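Local coordinates for conserved hypothetical protein (Agrobacterium tumefaciens, PDB 2FEX), which is of unknown function but belongs to the DJ-1/PfpI superfamily, a varied group that includes chaperones, proteases and enzymes acting on small molecules, at residues A[18-23]-A[164-169]; A[22-25]-A[31-34]; A[102-107]-A[150-155]. All coordinates share one frame; numbering follows the deposited sequence.

Interaction 1: A[18-23]-A[164-169]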
loop_
_atom_site.group_PDB
_atom_site.type_symbol
_atom_site.label_atom_id
_atom_site.label_comp_id
_atom_site.label_asym_id
_atom_site.label_seq_id
_atom_site.Cartn_x
_atom_site.Cartn_y
_atom_site.Cartn_z
ATOM N N ALA A 18 -1.624 2.924 -2.910
ATOM C CA ALA A 18 -0.208 2.599 -2.972
ATOM C C ALA A 18 0.285 2.039 -4.297
ATOM O O ALA A 18 1.288 2.499 -4.888
ATOM C CB ALA A 18 0.108 1.545 -1.821
ATOM N N LEU A 19 -0.402 1.008 -4.768
ATOM C CA LEU A 19 -0.023 0.428 -6.056
ATOM C C LEU A 19 -0.143 1.442 -7.220
ATOM O O LEU A 19 0.750 1.522 -8.060
ATOM C CB LEU A 19 -0.853 -0.837 -6.274
ATOM C CG LEU A 19 -0.499 -1.535 -7.561
ATOM C CD1 LEU A 19 1.032 -1.991 -7.555
ATOM C CD2 LEU A 19 -1.390 -2.812 -7.632
ATOM N N LEU A 20 -1.249 2.196 -7.241
ATOM C CA LEU A 20 -1.430 3.187 -8.288
ATOM C C LEU A 20 -0.295 4.206 -8.261
ATOM O O LEU A 20 0.297 4.475 -9.321
ATOM C CB LEU A 20 -2.765 3.916 -8.158
ATOM C CG LEU A 20 -2.740 5.078 -9.165
ATOM C CD1 LEU A 20 -3.063 4.582 -10.553
ATOM C CD2 LEU A 20 -3.581 6.283 -8.744
ATOM N N ALA A 21 -0.032 4.794 -7.092
ATOM C CA ALA A 21 0.989 5.843 -7.053
ATOM C C ALA A 21 2.355 5.294 -7.419
ATOM O O ALA A 21 3.093 5.892 -8.210
ATOM C CB ALA A 21 1.024 6.511 -5.664
ATOM N N ALA A 22 2.710 4.133 -6.839
ATOM C CA ALA A 22 4.063 3.602 -7.068
ATOM C C ALA A 22 4.277 3.242 -8.547
ATOM O O ALA A 22 5.339 3.535 -9.111
ATOM C CB ALA A 22 4.267 2.368 -6.193
ATOM N N ALA A 23 3.294 2.567 -9.168
ATOM C CA ALA A 23 3.450 2.128 -10.569
ATOM C C ALA A 23 3.424 3.339 -11.502
ATOM O O ALA A 23 4.286 3.464 -12.371
ATOM C CB ALA A 23 2.335 1.163 -10.937
ATOM N N GLU A 164 -8.192 0.512 -13.403
ATOM C CA GLU A 164 -9.261 1.312 -14.053
ATOM C C GLU A 164 -8.863 2.801 -14.150
ATOM O O GLU A 164 -9.228 3.477 -15.119
ATOM C CB GLU A 164 -10.603 1.168 -13.334
ATOM C CG GLU A 164 -11.211 -0.233 -13.447
ATOM C CD GLU A 164 -11.613 -0.616 -14.898
ATOM O OE1 GLU A 164 -11.653 0.249 -15.837
ATOM O OE2 GLU A 164 -11.877 -1.824 -15.107
ATOM N N ILE A 165 -8.090 3.293 -13.165
ATOM C CA ILE A 165 -7.606 4.677 -13.214
ATOM C C ILE A 165 -6.655 4.812 -14.380
ATOM O O ILE A 165 -6.788 5.748 -15.216
ATOM C CB ILE A 165 -6.899 5.055 -11.902
ATOM C CG1 ILE A 165 -7.991 5.155 -10.808
ATOM C CG2 ILE A 165 -6.095 6.363 -12.017
ATOM C CD1 ILE A 165 -7.479 5.151 -9.361
ATOM N N LEU A 166 -5.722 3.860 -14.480
ATOM C CA LEU A 166 -4.783 3.883 -15.598
ATOM C C LEU A 166 -5.463 3.751 -16.966
ATOM O O LEU A 166 -5.109 4.483 -17.876
ATOM C CB LEU A 166 -3.731 2.803 -15.437
ATOM C CG LEU A 166 -2.795 3.059 -14.244
ATOM C CD1 LEU A 166 -1.877 1.879 -14.142
ATOM C CD2 LEU A 166 -2.042 4.427 -14.381
ATOM N N LYS A 167 -6.440 2.862 -17.075
ATOM C CA LYS A 167 -7.188 2.747 -18.338
ATOM C C LYS A 167 -7.890 4.053 -18.695
ATOM O O LYS A 167 -7.833 4.485 -19.861
ATOM C CB LYS A 167 -8.221 1.623 -18.276
ATOM C CG LYS A 167 -7.562 0.216 -18.259
ATOM C CD LYS A 167 -8.679 -0.827 -18.247
ATOM C CE LYS A 167 -8.103 -2.204 -18.576
ATOM N NZ LYS A 167 -9.154 -3.280 -18.649
ATOM N N SER A 168 -8.564 4.671 -17.712
ATOM C CA SER A 168 -9.263 5.961 -17.939
ATOM C C SER A 168 -8.322 7.021 -18.522
ATOM O O SER A 168 -8.713 7.835 -19.402
ATOM C CB SER A 168 -9.897 6.502 -16.658
ATOM O OG SER A 168 -10.490 7.783 -16.882
ATOM N N LEU A 169 -7.077 7.010 -18.049
ATOM C CA LEU A 169 -6.063 7.967 -18.475
ATOM C C LEU A 169 -5.303 7.577 -19.758
ATOM O O LEU A 169 -4.394 8.321 -20.191
ATOM C CB LEU A 169 -5.090 8.241 -17.306
ATOM C CG LEU A 169 -5.724 8.926 -16.082
ATOM C CD1 LEU A 169 -4.754 8.926 -14.895
ATOM C CD2 LEU A 169 -6.091 10.381 -16.442
#

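Interaction 2: A[22-25]-A[31-34]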
loop_
_atom_site.group_PDB
_atom_site.type_symbol
_atom_site.label_atom_id
_atom_site.label_comp_id
_atom_site.label_asym_id
_atom_site.label_seq_id
_atom_site.Cartn_x
_atom_site.Cartn_y
_atom_site.Cartn_z
ATOM N N ALA A 22 2.710 4.133 -6.839
ATOM C CA ALA A 22 4.063 3.602 -7.068
ATOM C C ALA A 22 4.277 3.242 -8.547
ATOM O O ALA A 22 5.339 3.535 -9.111
ATOM C CB ALA A 22 4.267 2.368 -6.193
ATOM N N ALA A 23 3.294 2.567 -9.168
ATOM C CA ALA A 23 3.450 2.128 -10.569
ATOM C C ALA A 23 3.424 3.339 -11.502
ATOM O O ALA A 23 4.286 3.464 -12.371
ATOM C CB ALA A 23 2.335 1.163 -10.937
ATOM N N ALA A 24 2.453 4.230 -11.281
ATOM C CA ALA A 24 2.325 5.429 -12.124
ATOM C C ALA A 24 3.603 6.271 -12.098
ATOM O O ALA A 24 4.136 6.601 -13.137
ATOM C CB ALA A 24 1.095 6.269 -11.800
ATOM N N ARG A 25 4.147 6.512 -10.906
ATOM C CA ARG A 25 5.233 7.451 -10.757
ATOM C C ARG A 25 6.565 6.789 -11.164
ATOM O O ARG A 25 7.414 7.389 -11.818
ATOM C CB ARG A 25 5.286 7.968 -9.313
ATOM C CG ARG A 25 6.465 8.916 -9.074
ATOM C CD ARG A 25 6.321 9.573 -7.680
ATOM N NE ARG A 25 7.417 10.492 -7.342
ATOM C CZ ARG A 25 8.558 10.164 -6.724
ATOM N NH1 ARG A 25 8.829 8.904 -6.412
ATOM N NH2 ARG A 25 9.476 11.100 -6.430
ATOM N N GLU A 31 3.314 12.235 -12.928
ATOM C CA GLU A 31 3.641 13.060 -11.766
ATOM C C GLU A 31 2.527 12.883 -10.733
ATOM O O GLU A 31 1.362 12.943 -11.086
ATOM C CB GLU A 31 3.732 14.540 -12.140
ATOM C CG GLU A 31 4.243 15.416 -11.004
ATOM C CD GLU A 31 4.148 16.894 -11.319
ATOM O OE1 GLU A 31 4.132 17.252 -12.537
ATOM O OE2 GLU A 31 4.069 17.672 -10.345
ATOM N N ILE A 32 2.908 12.637 -9.493
ATOM C CA ILE A 32 1.902 12.441 -8.425
ATOM C C ILE A 32 1.981 13.639 -7.519
ATOM O O ILE A 32 3.109 13.986 -7.030
ATOM C CB ILE A 32 2.182 11.136 -7.603
ATOM C CG1 ILE A 32 2.209 9.903 -8.500
ATOM C CG2 ILE A 32 1.130 10.936 -6.518
ATOM C CD1 ILE A 32 0.843 9.584 -9.124
ATOM N N VAL A 33 0.822 14.248 -7.275
ATOM C CA VAL A 33 0.703 15.337 -6.307
ATOM C C VAL A 33 -0.102 14.799 -5.117
ATOM O O VAL A 33 -1.258 14.466 -5.269
ATOM C CB VAL A 33 -0.070 16.523 -6.927
ATOM C CG1 VAL A 33 -0.265 17.677 -5.906
ATOM C CG2 VAL A 33 0.683 17.001 -8.215
ATOM N N HIS A 34 0.502 14.778 -3.930
ATOM C CA HIS A 34 -0.229 14.361 -2.750
ATOM C C HIS A 34 -0.725 15.625 -2.038
ATOM O O HIS A 34 0.036 16.592 -1.872
ATOM C CB HIS A 34 0.664 13.546 -1.780
ATOM C CG HIS A 34 0.829 12.127 -2.232
ATOM N ND1 HIS A 34 1.967 11.710 -2.887
ATOM C CD2 HIS A 34 0.016 11.050 -2.130
ATOM C CE1 HIS A 34 1.834 10.429 -3.196
ATOM N NE2 HIS A 34 0.663 9.996 -2.749
HETATM O O HOH W 1 5.818 12.763 -9.009
#

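Interaction 3: A[102-107]-A[150-155]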
loop_
_atom_site.group_PDB
_atom_site.type_symbol
_atom_site.label_atom_id
_atom_site.label_comp_id
_atom_site.label_asym_id
_atom_site.label_seq_id
_atom_site.Cartn_x
_atom_site.Cartn_y
_atom_site.Cartn_z
ATOM N N ALA A 102 -14.253 3.789 1.857
ATOM C CA ALA A 102 -15.131 4.844 2.443
ATOM C C ALA A 102 -15.204 6.070 1.550
ATOM O O ALA A 102 -16.230 6.815 1.544
ATOM C CB ALA A 102 -14.676 5.230 3.880
ATOM N N ALA A 103 -14.126 6.300 0.778
ATOM C CA ALA A 103 -14.147 7.463 -0.140
ATOM C C ALA A 103 -15.132 7.283 -1.295
ATOM O O ALA A 103 -15.600 8.274 -1.860
ATOM C CB ALA A 103 -12.704 7.787 -0.655
ATOM N N ALA A 104 -15.396 6.036 -1.677
ATOM C CA ALA A 104 -16.431 5.821 -2.711
ATOM C C ALA A 104 -17.792 6.257 -2.193
ATOM O O ALA A 104 -18.545 6.879 -2.925
ATOM C CB ALA A 104 -16.495 4.331 -3.161
ATOM N N SER A 105 -18.111 5.953 -0.941
ATOM C CA SER A 105 -19.411 6.389 -0.387
ATOM C C SER A 105 -19.416 7.921 -0.212
ATOM O O SER A 105 -20.435 8.557 -0.455
ATOM C CB SER A 105 -19.659 5.674 0.944
ATOM O OG SER A 105 -19.798 4.252 0.694
ATOM N N ALA A 106 -18.280 8.490 0.185
ATOM C CA ALA A 106 -18.206 9.945 0.231
ATOM C C ALA A 106 -18.484 10.577 -1.142
ATOM O O ALA A 106 -19.215 11.602 -1.209
ATOM C CB ALA A 106 -16.836 10.385 0.806
ATOM N N LEU A 107 -17.961 9.978 -2.241
ATOM C CA LEU A 107 -18.294 10.469 -3.587
ATOM C C LEU A 107 -19.799 10.364 -3.840
ATOM O O LEU A 107 -20.389 11.270 -4.392
ATOM C CB LEU A 107 -17.569 9.672 -4.662
ATOM C CG LEU A 107 -16.075 9.939 -4.766
ATOM C CD1 LEU A 107 -15.595 9.176 -5.982
ATOM C CD2 LEU A 107 -15.782 11.488 -4.967
ATOM N N VAL A 150 -15.868 8.377 -13.805
ATOM C CA VAL A 150 -15.809 8.138 -12.373
ATOM C C VAL A 150 -15.414 6.677 -12.157
ATOM O O VAL A 150 -16.028 5.742 -12.696
ATOM C CB VAL A 150 -17.227 8.385 -11.736
ATOM C CG1 VAL A 150 -17.246 8.000 -10.224
ATOM C CG2 VAL A 150 -17.646 9.860 -11.929
ATOM N N VAL A 151 -14.381 6.475 -11.354
ATOM C CA VAL A 151 -13.938 5.135 -11.015
ATOM C C VAL A 151 -14.227 4.914 -9.511
ATOM O O VAL A 151 -13.900 5.760 -8.660
ATOM C CB VAL A 151 -12.422 4.974 -11.268
ATOM C CG1 VAL A 151 -11.915 3.619 -10.682
ATOM C CG2 VAL A 151 -12.167 5.009 -12.824
ATOM N N THR A 152 -14.827 3.778 -9.184
ATOM C CA THR A 152 -15.109 3.441 -7.805
ATOM C C THR A 152 -14.692 1.983 -7.521
ATOM O O THR A 152 -14.600 1.169 -8.424
ATOM C CB THR A 152 -16.618 3.656 -7.455
ATOM O OG1 THR A 152 -17.414 2.980 -8.446
ATOM C CG2 THR A 152 -16.935 5.194 -7.392
ATOM N N ALA A 153 -14.432 1.700 -6.240
ATOM C CA ALA A 153 -14.052 0.359 -5.787
ATOM C C ALA A 153 -14.258 0.227 -4.308
ATOM O O ALA A 153 -14.301 1.221 -3.568
ATOM C CB ALA A 153 -12.574 0.138 -6.088
ATOM N N ALA A 154 -14.373 -1.042 -3.896
ATOM C CA ALA A 154 -14.390 -1.377 -2.473
ATOM C C ALA A 154 -12.900 -1.319 -2.030
ATOM O O ALA A 154 -11.974 -1.475 -2.878
ATOM C CB ALA A 154 -14.920 -2.771 -2.336
ATOM N N GLY A 155 -12.702 -1.196 -0.726
ATOM C CA GLY A 155 -11.358 -1.228 -0.164
ATOM C C GLY A 155 -10.640 -2.544 -0.445
ATOM O O GLY A 155 -9.413 -2.574 -0.446
#

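Interaction 1: A[18-23]-A[164-169]
A chi1 of 171° swings Leu20 CG to the far side of CA from the backbone N, so that its two methyls reach out from helix 18-27 to Ile165 and Leu166 of helix 158-168. In Ile165 a chi1 of -70° puts CG1 beside the backbone N and leaves CG2 opposite that N, facing the leucine. The two side chains cross at about a right angle. Leu20 CD1 rests on Ile165 CG2 at 3.8 Å, and its second methyl, Leu20 CD2, is 4.1 Å from both Ile165 CD1 and Ile165 CG2, so both leucine methyls lie against Ile165 CG2. Leu166 instead slides past Leu20 in the opposite direction, Leu166 CD2 lying 4.0 Å from Leu20 CD1. These distances hold for one of the two conformers modelled for Leu20.

Leu20 CA and Ile165 CA, the nearest pair, are 8.0 Å apart, a spacing that branched aliphatic side chains fill. Two helices from distant parts of the chain thus pack side by side on the central sheet, Leu20 and Ile165 both resting on its Val68, while Leu166 also touches Leu28 and Leu180. All three residues are buried. Since only apolar groups meet, the helices are held here by dispersion and the exclusion of water, with no polar bond between the two segments.

Interaction 2: A[22-25]-A[31-34]
This contact belongs to the first beta-alpha-beta unit of the DJ-1/PfpI fold, in which helix 18-27 carries the chain from strand 3-7 to the neighbouring parallel strand 31-36. Ala24 and Arg25, near the end of the helix, face Ile32, near the start of the strand. The closest approach is made by Arg25 CB, 3.7 Å from Ile32 CG1, so the root of a charged residue supplies the hydrocarbon surface. Ala24 CB adds a looser touch at 4.3 Å from Ile32 CD1; a small methyl lets the helix sit near the strand, and the backbone of Ala24 is bonded to Val30 across the turn. Ile32 reaches the helix because its CG1 stands opposite the carbonyl carbon (chi1 -57°), and it also packs on Ile4 and Ile6 of strand 3-7, a setting that suits a beta-branched residue in a strand.

Beyond CB the arginine is extended as far as NE, which carries its head past the isoleucine. There one water accepts two bonds, from Arg25 NE at 3.2 Å and from Ile32 N at 3.0 Å, and it lies at the edge of the guanidinium group, in its plane. The bridge gives a partner to an Ile32 N-H, while the backbones of Glu31 and Val33 on either side of it are bonded to strand 3-7. Arg25 NH1 donates to Met45 O of the second subunit, and Gly46 of that subunit packs on Ile32. Arg25 thus works at two levels: its CB extends the apolar contact, whereas its polar end, held through different nitrogens by the water and by Met45 O of the second subunit, couples the helix end to both the strand and the dimer interface.

Interaction 3: A[102-107]-A[150-155]
Ala104 marks the tight part of the contact between helix 102-109 and strand 150-153. Its CB lies 3.8 Å from Ala153 O and 4.3 Å from Thr152 CG2, touching a backbone carbonyl and, roughly at right angles to it, a methyl. Alanine suits the spot because the main chains come close, Ala104 CA being 5.8 Å from Thr152 CA. Thr152 divides its roles: with OG1 set between the backbone N and the carbonyl carbon (chi1 51°), CG2 is turned to the helix while the hydroxyl is bonded to Thr119 N.

One helical turn on, packing is looser. Leu107 CD1 only grazes Thr152 CG2 at 4.4 Å, and the longer side chain spans the gap that widens as helix and strand diverge. Toward the other end the strand gives way to a loop, where the CB of Ala154 points away from the helix and the residue is partly exposed, as is Ala102 at the helix start.

The segment axes approach to 7.9 Å and run at 136° to each other. Strand 150-153 lies beside strand 96-100, which leads into the helix through Cys101 in a turn consistent with a nucleophile elbow. Trp75 packs on the helix at Ala103 and Ala106, whereas Val151 and Ala153 meet Phe161 of helix 158-168.

One contact joins two helices and two join a helix to a strand of the same largely parallel sheet. Interactions 1 and 2 share helix 18-27, with Ala22 and Ala23 common to both; their centres are 8 Å apart, and both reach the second subunit. Interaction 2 is a local closure between near neighbours in the chain, whereas interaction 1 joins residues more than 140 positions apart. Interaction 3 falls between the two ends of interaction 1 along the chain, its centre 15 Å away, and meets it where Val151 packs on Glu164 and Ile165. Interactions 2 and 3 lie 19 Å apart between centres and do not touch, though both reach the same sheet.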